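Local coordinates for RNA-induced transcriptional silencing complex protein tas3 (Schizosaccharomyces pombe, PDB 3D1B) that joins Ago1 and Chp1 in the core of the RITS complex, as an adaptor whose C-terminal all-helical motif promotes RNAi-directed heterochromatic gene silencing, at residues L17-L22 / E36-V41; L25-T30 / S96-L101; L58-S63 / K92-S97. One frame throughout, in Å; residues are numbered along the deposited sequence.

Interaction 1: L17-L22 / E36-V41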
loop_
_atom_site.group_PDB
_atom_site.type_symbol
_atom_site.label_atom_id
_atom_site.label_comp_id
_atom_site.label_asym_id
_atom_site.label_seq_id
_atom_site.Cartn_x
_atom_site.Cartn_y
_atom_site.Cartn_z
ATOM N N LEU A 17 5.357 17.030 -6.953
ATOM C CA LEU A 17 4.099 17.412 -7.586
ATOM C C LEU A 17 2.908 16.670 -6.989
ATOM O O LEU A 17 1.897 17.281 -6.654
ATOM C CB LEU A 17 4.141 17.139 -9.092
ATOM C CG LEU A 17 4.613 18.287 -9.982
ATOM C CD1 LEU A 17 4.544 17.874 -11.451
ATOM C CD2 LEU A 17 3.737 19.507 -9.732
ATOM N N TYR A 18 3.029 15.352 -6.865
ATOM C CA TYR A 18 1.950 14.540 -6.308
ATOM C C TYR A 18 1.604 14.978 -4.890
ATOM O O TYR A 18 0.438 14.981 -4.501
ATOM C CB TYR A 18 2.341 13.060 -6.335
ATOM C CG TYR A 18 2.242 12.441 -7.715
ATOM C CD1 TYR A 18 2.514 13.192 -8.856
ATOM C CD2 TYR A 18 1.893 11.102 -7.879
ATOM C CE1 TYR A 18 2.442 12.629 -10.125
ATOM C CE2 TYR A 18 1.818 10.527 -9.147
ATOM C CZ TYR A 18 2.093 11.297 -10.264
ATOM O OH TYR A 18 2.015 10.738 -11.518
ATOM N N ILE A 19 2.620 15.350 -4.118
ATOM C CA ILE A 19 2.397 15.818 -2.756
ATOM C C ILE A 19 1.666 17.155 -2.787
ATOM O O ILE A 19 0.712 17.369 -2.037
ATOM C CB ILE A 19 3.736 15.986 -1.993
ATOM C CG1 ILE A 19 4.335 14.612 -1.673
ATOM C CG2 ILE A 19 3.520 16.783 -0.717
ATOM C CD1 ILE A 19 3.470 13.756 -0.745
ATOM N N ASN A 20 2.114 18.049 -3.662
ATOM C CA ASN A 20 1.481 19.356 -3.793
ATOM C C ASN A 20 0.032 19.225 -4.258
ATOM O O ASN A 20 -0.851 19.951 -3.791
ATOM C CB ASN A 20 2.268 20.240 -4.770
ATOM C CG ASN A 20 3.641 20.607 -4.244
ATOM O OD1 ASN A 20 3.936 20.410 -3.067
ATOM N ND2 ASN A 20 4.488 21.156 -5.117
ATOM N N TRP A 21 -0.211 18.297 -5.176
ATOM C CA TRP A 21 -1.560 18.067 -5.678
ATOM C C TRP A 21 -2.447 17.503 -4.576
ATOM O O TRP A 21 -3.604 17.894 -4.434
ATOM C CB TRP A 21 -1.540 17.099 -6.867
ATOM C CG TRP A 21 -0.970 17.701 -8.123
ATOM C CD1 TRP A 21 -0.859 19.031 -8.418
ATOM C CD2 TRP A 21 -0.467 16.995 -9.267
ATOM N NE1 TRP A 21 -0.317 19.197 -9.670
ATOM C CE2 TRP A 21 -0.067 17.965 -10.214
ATOM C CE3 TRP A 21 -0.316 15.637 -9.583
ATOM C CZ2 TRP A 21 0.474 17.621 -11.458
ATOM C CZ3 TRP A 21 0.224 15.296 -10.822
ATOM C CH2 TRP A 21 0.611 16.287 -11.743
ATOM N N LEU A 22 -1.904 16.572 -3.803
ATOM C CA LEU A 22 -2.661 15.983 -2.707
ATOM C C LEU A 22 -3.088 17.076 -1.730
ATOM O O LEU A 22 -4.249 17.153 -1.324
ATOM C CB LEU A 22 -1.805 14.953 -1.974
ATOM C CG LEU A 22 -2.296 14.547 -0.586
ATOM C CD1 LEU A 22 -3.659 13.871 -0.692
ATOM C CD2 LEU A 22 -1.272 13.611 0.046
ATOM N N GLU A 36 -2.452 16.225 9.358
ATOM C CA GLU A 36 -1.693 15.686 10.475
ATOM C C GLU A 36 -1.107 14.322 10.120
ATOM O O GLU A 36 0.024 14.005 10.486
ATOM C CB GLU A 36 -2.596 15.571 11.706
ATOM C CG GLU A 36 -2.872 16.910 12.384
ATOM C CD GLU A 36 -4.248 16.982 13.023
ATOM O OE1 GLU A 36 -4.664 15.999 13.671
ATOM O OE2 GLU A 36 -4.910 18.035 12.885
ATOM N N ALA A 37 -1.886 13.518 9.402
ATOM C CA ALA A 37 -1.447 12.187 8.996
ATOM C C ALA A 37 -0.282 12.268 8.010
ATOM O O ALA A 37 0.682 11.504 8.101
ATOM C CB ALA A 37 -2.617 11.432 8.368
ATOM N N LEU A 38 -0.361 13.200 7.068
ATOM C CA LEU A 38 0.704 13.345 6.082
ATOM C C LEU A 38 2.037 13.656 6.760
ATOM O O LEU A 38 3.084 13.156 6.349
ATOM C CB LEU A 38 0.359 14.449 5.080
ATOM C CG LEU A 38 1.388 14.662 3.967
ATOM C CD1 LEU A 38 1.568 13.373 3.164
ATOM C CD2 LEU A 38 0.928 15.795 3.069
ATOM N N VAL A 39 1.996 14.471 7.809
ATOM C CA VAL A 39 3.215 14.831 8.526
ATOM C C VAL A 39 3.918 13.594 9.076
ATOM O O VAL A 39 5.148 13.496 9.027
ATOM C CB VAL A 39 2.911 15.808 9.691
ATOM C CG1 VAL A 39 4.141 15.973 10.578
ATOM C CG2 VAL A 39 2.485 17.150 9.130
ATOM N N LYS A 40 3.135 12.646 9.584
ATOM C CA LYS A 40 3.688 11.421 10.153
ATOM C C LYS A 40 4.018 10.373 9.093
ATOM O O LYS A 40 4.954 9.589 9.254
ATOM C CB LYS A 40 2.707 10.808 11.161
ATOM C CG LYS A 40 2.278 11.729 12.296
ATOM C CD LYS A 40 1.621 10.923 13.410
ATOM C CE LYS A 40 1.037 11.803 14.509
ATOM N NZ LYS A 40 -0.398 12.141 14.265
ATOM N N VAL A 41 3.250 10.370 8.009
ATOM C CA VAL A 41 3.426 9.403 6.930
ATOM C C VAL A 41 4.539 9.707 5.937
ATOM O O VAL A 41 5.280 8.808 5.532
ATOM C CB VAL A 41 2.115 9.243 6.117
ATOM C CG1 VAL A 41 2.360 8.380 4.892
ATOM C CG2 VAL A 41 1.024 8.629 6.984
#
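Leu38 reaches across from helix 32-46 and sets one methyl, CD1, against two side chains of helix 14-23. The CD1 atom of Leu38 lies 4.2 Å from CD2 of Leu22 and 4.4 Å from CD1 of Ile19, while those two methyls stand 4.8 Å apart, Ile19 CD1 from Leu22 CD2. It therefore approaches the gap between a pair of branches rather than meeting one of them head on. The side chain of Leu38 gets there with CG anti to its own backbone N (chi1 -178°). Ile19 starts out pointing across the line between the helices and brings only its end methyl round to the contact.

Across the contact itself only apolar groups meet, and the backbone hydrogen bonds run within each helix. Trp21 N bonds to Leu17 O at 2.8 Å, and Val41 N makes the matching bond to Ala37 O, also at 2.8 Å.

Helix 52-60 fills in around the three touching residues, with Phe52 against Ile19, Leu56 against Leu22 and Val55 against Leu38. On helix 32-46, Ala37 packs on Leu74 and Val41 on Leu78 of the second subunit, besides meeting Ala62 and Ile50, respectively, of their own chain.

With CA atoms of Ile19 and Leu38 9.3 Å apart and methyl groups making the contact, this buried junction of the helical bundle depends on shape and hydrophobic cover, not on directional bonds.

Interaction 2: L25-T30 / S96-L101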
loop_
_atom_site.group_PDB
_atom_site.type_symbol
_atom_site.label_atom_id
_atom_site.label_comp_id
_atom_site.label_asym_id
_atom_site.label_seq_id
_atom_site.Cartn_x
_atom_site.Cartn_y
_atom_site.Cartn_z
ATOM N N LEU A 25 -6.163 19.143 -2.757
ATOM C CA LEU A 25 -7.508 18.572 -2.842
ATOM C C LEU A 25 -8.373 19.174 -1.749
ATOM O O LEU A 25 -7.949 19.268 -0.603
ATOM C CB LEU A 25 -7.457 17.054 -2.660
ATOM C CG LEU A 25 -6.858 16.281 -3.831
ATOM C CD1 LEU A 25 -6.633 14.830 -3.428
ATOM C CD2 LEU A 25 -7.793 16.376 -5.031
ATOM N N SER A 26 -9.590 19.569 -2.104
ATOM C CA SER A 26 -10.499 20.159 -1.131
ATOM C C SER A 26 -10.728 19.204 0.033
ATOM O O SER A 26 -10.814 19.621 1.191
ATOM C CB SER A 26 -11.832 20.500 -1.798
ATOM O OG SER A 26 -11.640 21.455 -2.829
ATOM N N PHE A 27 -10.822 17.916 -0.283
ATOM C CA PHE A 27 -11.040 16.892 0.730
ATOM C C PHE A 27 -9.901 16.878 1.746
ATOM O O PHE A 27 -10.120 16.684 2.941
ATOM C CB PHE A 27 -11.177 15.527 0.044
ATOM C CG PHE A 27 -11.452 14.385 0.982
ATOM C CD1 PHE A 27 -12.541 14.417 1.851
ATOM C CD2 PHE A 27 -10.629 13.259 0.976
ATOM C CE1 PHE A 27 -12.810 13.341 2.702
ATOM C CE2 PHE A 27 -10.888 12.177 1.820
ATOM C CZ PHE A 27 -11.983 12.222 2.685
ATOM N N PHE A 28 -8.678 17.077 1.270
ATOM C CA PHE A 28 -7.522 17.098 2.153
ATOM C C PHE A 28 -7.571 18.361 3.011
ATOM O O PHE A 28 -7.361 18.312 4.223
ATOM C CB PHE A 28 -6.232 17.105 1.325
ATOM C CG PHE A 28 -4.977 17.131 2.153
ATOM C CD1 PHE A 28 -4.363 15.947 2.559
ATOM C CD2 PHE A 28 -4.402 18.345 2.523
ATOM C CE1 PHE A 28 -3.187 15.970 3.322
ATOM C CE2 PHE A 28 -3.230 18.381 3.284
ATOM C CZ PHE A 28 -2.619 17.193 3.683
ATOM N N GLN A 29 -7.876 19.484 2.371
ATOM C CA GLN A 29 -7.913 20.774 3.057
ATOM C C GLN A 29 -9.075 20.981 4.020
ATOM O O GLN A 29 -9.093 21.968 4.752
ATOM C CB GLN A 29 -7.875 21.911 2.029
ATOM C CG GLN A 29 -6.678 21.825 1.097
ATOM C CD GLN A 29 -6.413 23.111 0.336
ATOM O OE1 GLN A 29 -7.315 23.914 0.122
ATOM N NE2 GLN A 29 -5.168 23.300 -0.095
ATOM N N THR A 30 -10.054 20.079 4.012
ATOM C CA THR A 30 -11.169 20.193 4.945
ATOM C C THR A 30 -10.999 19.185 6.079
ATOM O O THR A 30 -11.800 19.147 7.008
ATOM C CB THR A 30 -12.542 19.966 4.259
ATOM O OG1 THR A 30 -12.548 18.712 3.570
ATOM C CG2 THR A 30 -12.832 21.084 3.279
ATOM N N SER A 96 -8.649 5.247 -6.434
ATOM C CA SER A 96 -8.594 3.935 -5.789
ATOM C C SER A 96 -8.550 4.062 -4.263
ATOM O O SER A 96 -9.215 3.311 -3.550
ATOM C CB SER A 96 -7.368 3.153 -6.275
ATOM O OG SER A 96 -7.284 1.894 -5.625
ATOM N N SER A 97 -7.781 5.025 -3.760
ATOM C CA SER A 97 -7.672 5.211 -2.317
ATOM C C SER A 97 -8.980 5.721 -1.708
ATOM O O SER A 97 -9.352 5.317 -0.606
ATOM C CB SER A 97 -6.521 6.172 -1.995
ATOM O OG SER A 97 -6.672 7.392 -2.696
ATOM N N ILE A 98 -9.679 6.600 -2.422
ATOM C CA ILE A 98 -10.947 7.124 -1.926
ATOM C C ILE A 98 -12.014 6.035 -2.006
ATOM O O ILE A 98 -12.900 5.965 -1.155
ATOM C CB ILE A 98 -11.411 8.361 -2.734
ATOM C CG1 ILE A 98 -10.449 9.530 -2.498
ATOM C CG2 ILE A 98 -12.817 8.773 -2.309
ATOM C CD1 ILE A 98 -10.431 10.035 -1.057
ATOM N N TYR A 99 -11.919 5.175 -3.015
ATOM C CA TYR A 99 -12.900 4.098 -3.154
ATOM C C TYR A 99 -12.823 3.139 -1.959
ATOM O O TYR A 99 -13.803 2.462 -1.632
ATOM C CB TYR A 99 -12.693 3.341 -4.468
ATOM C CG TYR A 99 -13.841 2.409 -4.779
ATOM C CD1 TYR A 99 -15.123 2.910 -5.005
ATOM C CD2 TYR A 99 -13.662 1.022 -4.783
ATOM C CE1 TYR A 99 -16.205 2.058 -5.222
ATOM C CE2 TYR A 99 -14.742 0.158 -5.000
ATOM C CZ TYR A 99 -16.007 0.684 -5.218
ATOM O OH TYR A 99 -17.079 -0.154 -5.425
ATOM N N LYS A 100 -11.659 3.066 -1.311
ATOM C CA LYS A 100 -11.507 2.225 -0.122
ATOM C C LYS A 100 -12.456 2.765 0.947
ATOM O O LYS A 100 -12.981 2.016 1.769
ATOM C CB LYS A 100 -10.085 2.302 0.450
ATOM C CG LYS A 100 -8.990 1.791 -0.445
ATOM C CD LYS A 100 -9.127 0.300 -0.694
ATOM C CE LYS A 100 -8.066 -0.164 -1.679
ATOM N NZ LYS A 100 -8.361 -1.527 -2.202
ATOM N N LEU A 101 -12.645 4.084 0.944
ATOM C CA LEU A 101 -13.521 4.730 1.917
ATOM C C LEU A 101 -14.982 4.545 1.533
ATOM O O LEU A 101 -15.862 4.514 2.393
ATOM C CB LEU A 101 -13.185 6.225 2.018
ATOM C CG LEU A 101 -11.766 6.542 2.511
ATOM C CD1 LEU A 101 -11.633 8.051 2.679
ATOM C CD2 LEU A 101 -11.481 5.843 3.823
#
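The ring of Phe27 meets Ile98 and Leu101, which lie three residues apart on helix 89-105. Phe27 has CG anti to its backbone N (chi1 -178°), and this swings the ring out from the short helix 26-29 toward its partners. One side of the ring, the CD2 and CE2 atoms, takes the end of Ile98: the CD1 methyl of Ile98 is 3.6 Å from CE2 of Phe27 and 3.8 Å from CD2 of the same ring. The methyl comes in obliquely, and the two side chains run past each other in opposite directions. Ile98 is bent rather than stretched, with CD1 folded back from the extended position by its second torsion (chi2 -65°).

At the ring's far end the neighbour is Leu101, whose CD1 is 4.2 Å from CZ of Phe27. Here a single methyl reaches the end of the ring, and the side chains of Phe27 and Leu101 cross obliquely.

These residues belong to the buried centre of an all-alpha bundle, where helix 26-29 packs on helix 89-105 and helix 109-122, both largely within the Tas3 C-terminal helical family region. Ile115 of helix 109-122, Phe66 and Ser63 also touch Phe27, so the ring has neighbours from several parts of the chain, and Ile98 packs on Phe60 and Ala112 as well.

At Leu101 the helix has a local 3-10-like bond, for Leu101 N bonds to Ile98 O, three residues back, at 2.8 Å. On the outer side of this helix, Lys100 O accepts a hydrogen bond from Asn71 ND2 of the second subunit.

Interaction 3: L58-S63 / K92-S97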
loop_
_atom_site.group_PDB
_atom_site.type_symbol
_atom_site.label_atom_id
_atom_site.label_comp_id
_atom_site.label_asym_id
_atom_site.label_seq_id
_atom_site.Cartn_x
_atom_site.Cartn_y
_atom_site.Cartn_z
ATOM N N LEU A 58 -2.899 5.776 3.296
ATOM C CA LEU A 58 -2.710 6.045 4.712
ATOM C C LEU A 58 -3.311 7.379 5.121
ATOM O O LEU A 58 -4.025 7.470 6.126
ATOM C CB LEU A 58 -1.218 6.011 5.059
ATOM C CG LEU A 58 -0.622 4.605 4.967
ATOM C CD1 LEU A 58 0.883 4.656 5.173
ATOM C CD2 LEU A 58 -1.278 3.719 6.022
ATOM N N VAL A 59 -3.028 8.410 4.334
ATOM C CA VAL A 59 -3.533 9.741 4.626
ATOM C C VAL A 59 -5.055 9.803 4.602
ATOM O O VAL A 59 -5.678 10.350 5.516
ATOM C CB VAL A 59 -2.956 10.768 3.636
ATOM C CG1 VAL A 59 -3.679 12.098 3.779
ATOM C CG2 VAL A 59 -1.466 10.953 3.906
ATOM N N PHE A 60 -5.668 9.239 3.571
ATOM C CA PHE A 60 -7.123 9.276 3.506
ATOM C C PHE A 60 -7.786 8.420 4.581
ATOM O O PHE A 60 -8.936 8.669 4.954
ATOM C CB PHE A 60 -7.611 8.863 2.112
ATOM C CG PHE A 60 -7.290 9.865 1.039
ATOM C CD1 PHE A 60 -7.272 11.227 1.325
ATOM C CD2 PHE A 60 -7.037 9.455 -0.263
ATOM C CE1 PHE A 60 -7.005 12.165 0.325
ATOM C CE2 PHE A 60 -6.772 10.388 -1.269
ATOM C CZ PHE A 60 -6.756 11.744 -0.969
ATOM N N SER A 61 -7.070 7.427 5.101
ATOM C CA SER A 61 -7.640 6.568 6.139
ATOM C C SER A 61 -7.868 7.363 7.419
ATOM O O SER A 61 -8.602 6.927 8.311
ATOM C CB SER A 61 -6.720 5.376 6.439
ATOM O OG SER A 61 -5.598 5.762 7.225
ATOM N N ALA A 62 -7.243 8.536 7.498
ATOM C CA ALA A 62 -7.365 9.397 8.670
ATOM C C ALA A 62 -8.480 10.426 8.537
ATOM O O ALA A 62 -8.764 11.151 9.491
ATOM C CB ALA A 62 -6.043 10.113 8.936
ATOM N N SER A 63 -9.110 10.489 7.368
ATOM C CA SER A 63 -10.183 11.454 7.140
ATOM C C SER A 63 -11.351 11.180 8.074
ATOM O O SER A 63 -11.650 10.032 8.389
ATOM C CB SER A 63 -10.657 11.401 5.685
ATOM O OG SER A 63 -11.161 10.120 5.361
ATOM N N LYS A 92 -5.941 8.440 -10.787
ATOM C CA LYS A 92 -6.298 7.034 -10.600
ATOM C C LYS A 92 -5.946 6.559 -9.193
ATOM O O LYS A 92 -6.712 5.824 -8.565
ATOM C CB LYS A 92 -5.584 6.152 -11.632
ATOM C CG LYS A 92 -5.957 4.677 -11.509
ATOM C CD LYS A 92 -5.272 3.804 -12.557
ATOM C CE LYS A 92 -5.746 4.127 -13.964
ATOM N NZ LYS A 92 -5.142 3.179 -14.961
ATOM N N ALA A 93 -4.782 6.969 -8.699
ATOM C CA ALA A 93 -4.357 6.572 -7.362
ATOM C C ALA A 93 -5.263 7.194 -6.303
ATOM O O ALA A 93 -5.566 6.570 -5.286
ATOM C CB ALA A 93 -2.905 6.980 -7.127
ATOM N N VAL A 94 -5.669 8.440 -6.530
ATOM C CA VAL A 94 -6.572 9.118 -5.602
ATOM C C VAL A 94 -7.912 8.390 -5.620
ATOM O O VAL A 94 -8.485 8.100 -4.573
ATOM C CB VAL A 94 -6.795 10.587 -6.012
ATOM C CG1 VAL A 94 -7.939 11.194 -5.199
ATOM C CG2 VAL A 94 -5.515 11.374 -5.799
ATOM N N GLY A 95 -8.401 8.093 -6.821
ATOM C CA GLY A 95 -9.669 7.393 -6.953
ATOM C C GLY A 95 -9.692 6.048 -6.241
ATOM O O GLY A 95 -10.647 5.726 -5.525
ATOM N N SER A 96 -8.649 5.247 -6.434
ATOM C CA SER A 96 -8.594 3.935 -5.789
ATOM C C SER A 96 -8.550 4.062 -4.263
ATOM O O SER A 96 -9.215 3.311 -3.550
ATOM C CB SER A 96 -7.368 3.153 -6.275
ATOM O OG SER A 96 -7.284 1.894 -5.625
ATOM N N SER A 97 -7.781 5.025 -3.760
ATOM C CA SER A 97 -7.672 5.211 -2.317
ATOM C C SER A 97 -8.980 5.721 -1.708
ATOM O O SER A 97 -9.352 5.317 -0.606
ATOM C CB SER A 97 -6.521 6.172 -1.995
ATOM O OG SER A 97 -6.672 7.392 -2.696
#
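Phe60, the first residue of a type I beta turn ending at Ser63, pushes its ring against Ser97 and Val94 on helix 89-105, in the core of the helical bundle. From CB, which points toward the other helix, CG stands anti to the carbonyl carbon (chi1 -69°). The CD2 atom of Phe60 comes first to Ser97: it is 3.2 Å from the OG atom of Ser97 and 3.7 Å from its CB, both at the ring's edge and close to its plane. The same CD2 packs on the CD1 methyl of Ile98, one residue further along the helix. The next atom, CE2 of Phe60, lies 3.3 Å from Ser97 OG, so the hydroxyl straddles the CD2-CE2 bond and faces ring hydrogens rather than the pi cloud. CE2 also reaches Val94, 4.2 Å from its CG1, which approaches obliquely. At the tip, CZ packs against Leu22 of helix 14-23.

The single hydroxyl proton of Ser97 can go to either Ala93 O or Val94 O, within its own helix, while the oxygen faces the ring edge. An alanine in place of Phe60 would take away the whole ring and is likely to open a gap in the core beside Val94, Ile98 and Leu22, leaving the Ser97 hydroxyl without its aromatic neighbour.

The turn has its own lock: Phe60 O takes a bond from Ser63 N, and a second from Ser63 OG, at 2.7 Å in the carbonyl plane with a C=O...OG angle of 158°.

Interactions 2 and 3 lie close together, their centres 5 Å apart near the centre of the folded chain; they use the same helix 89-105 and share Ser96 and Ser97. Interaction 1 sits about 11 Å from interaction 3 and 12 Å from interaction 2, centre to centre. Along the chain, interaction 1 closes before interaction 3 opens, but it alternates with interaction 2, because 25-30 lies between the segments of interaction 1. Ring and methyl contacts join all three: Phe28 touches Leu38, and Phe60 reaches both Leu22 and Ile98. Together they tie the N-terminal helices to the C-terminal family region in one hydrophobic core, flanked by the second subunit.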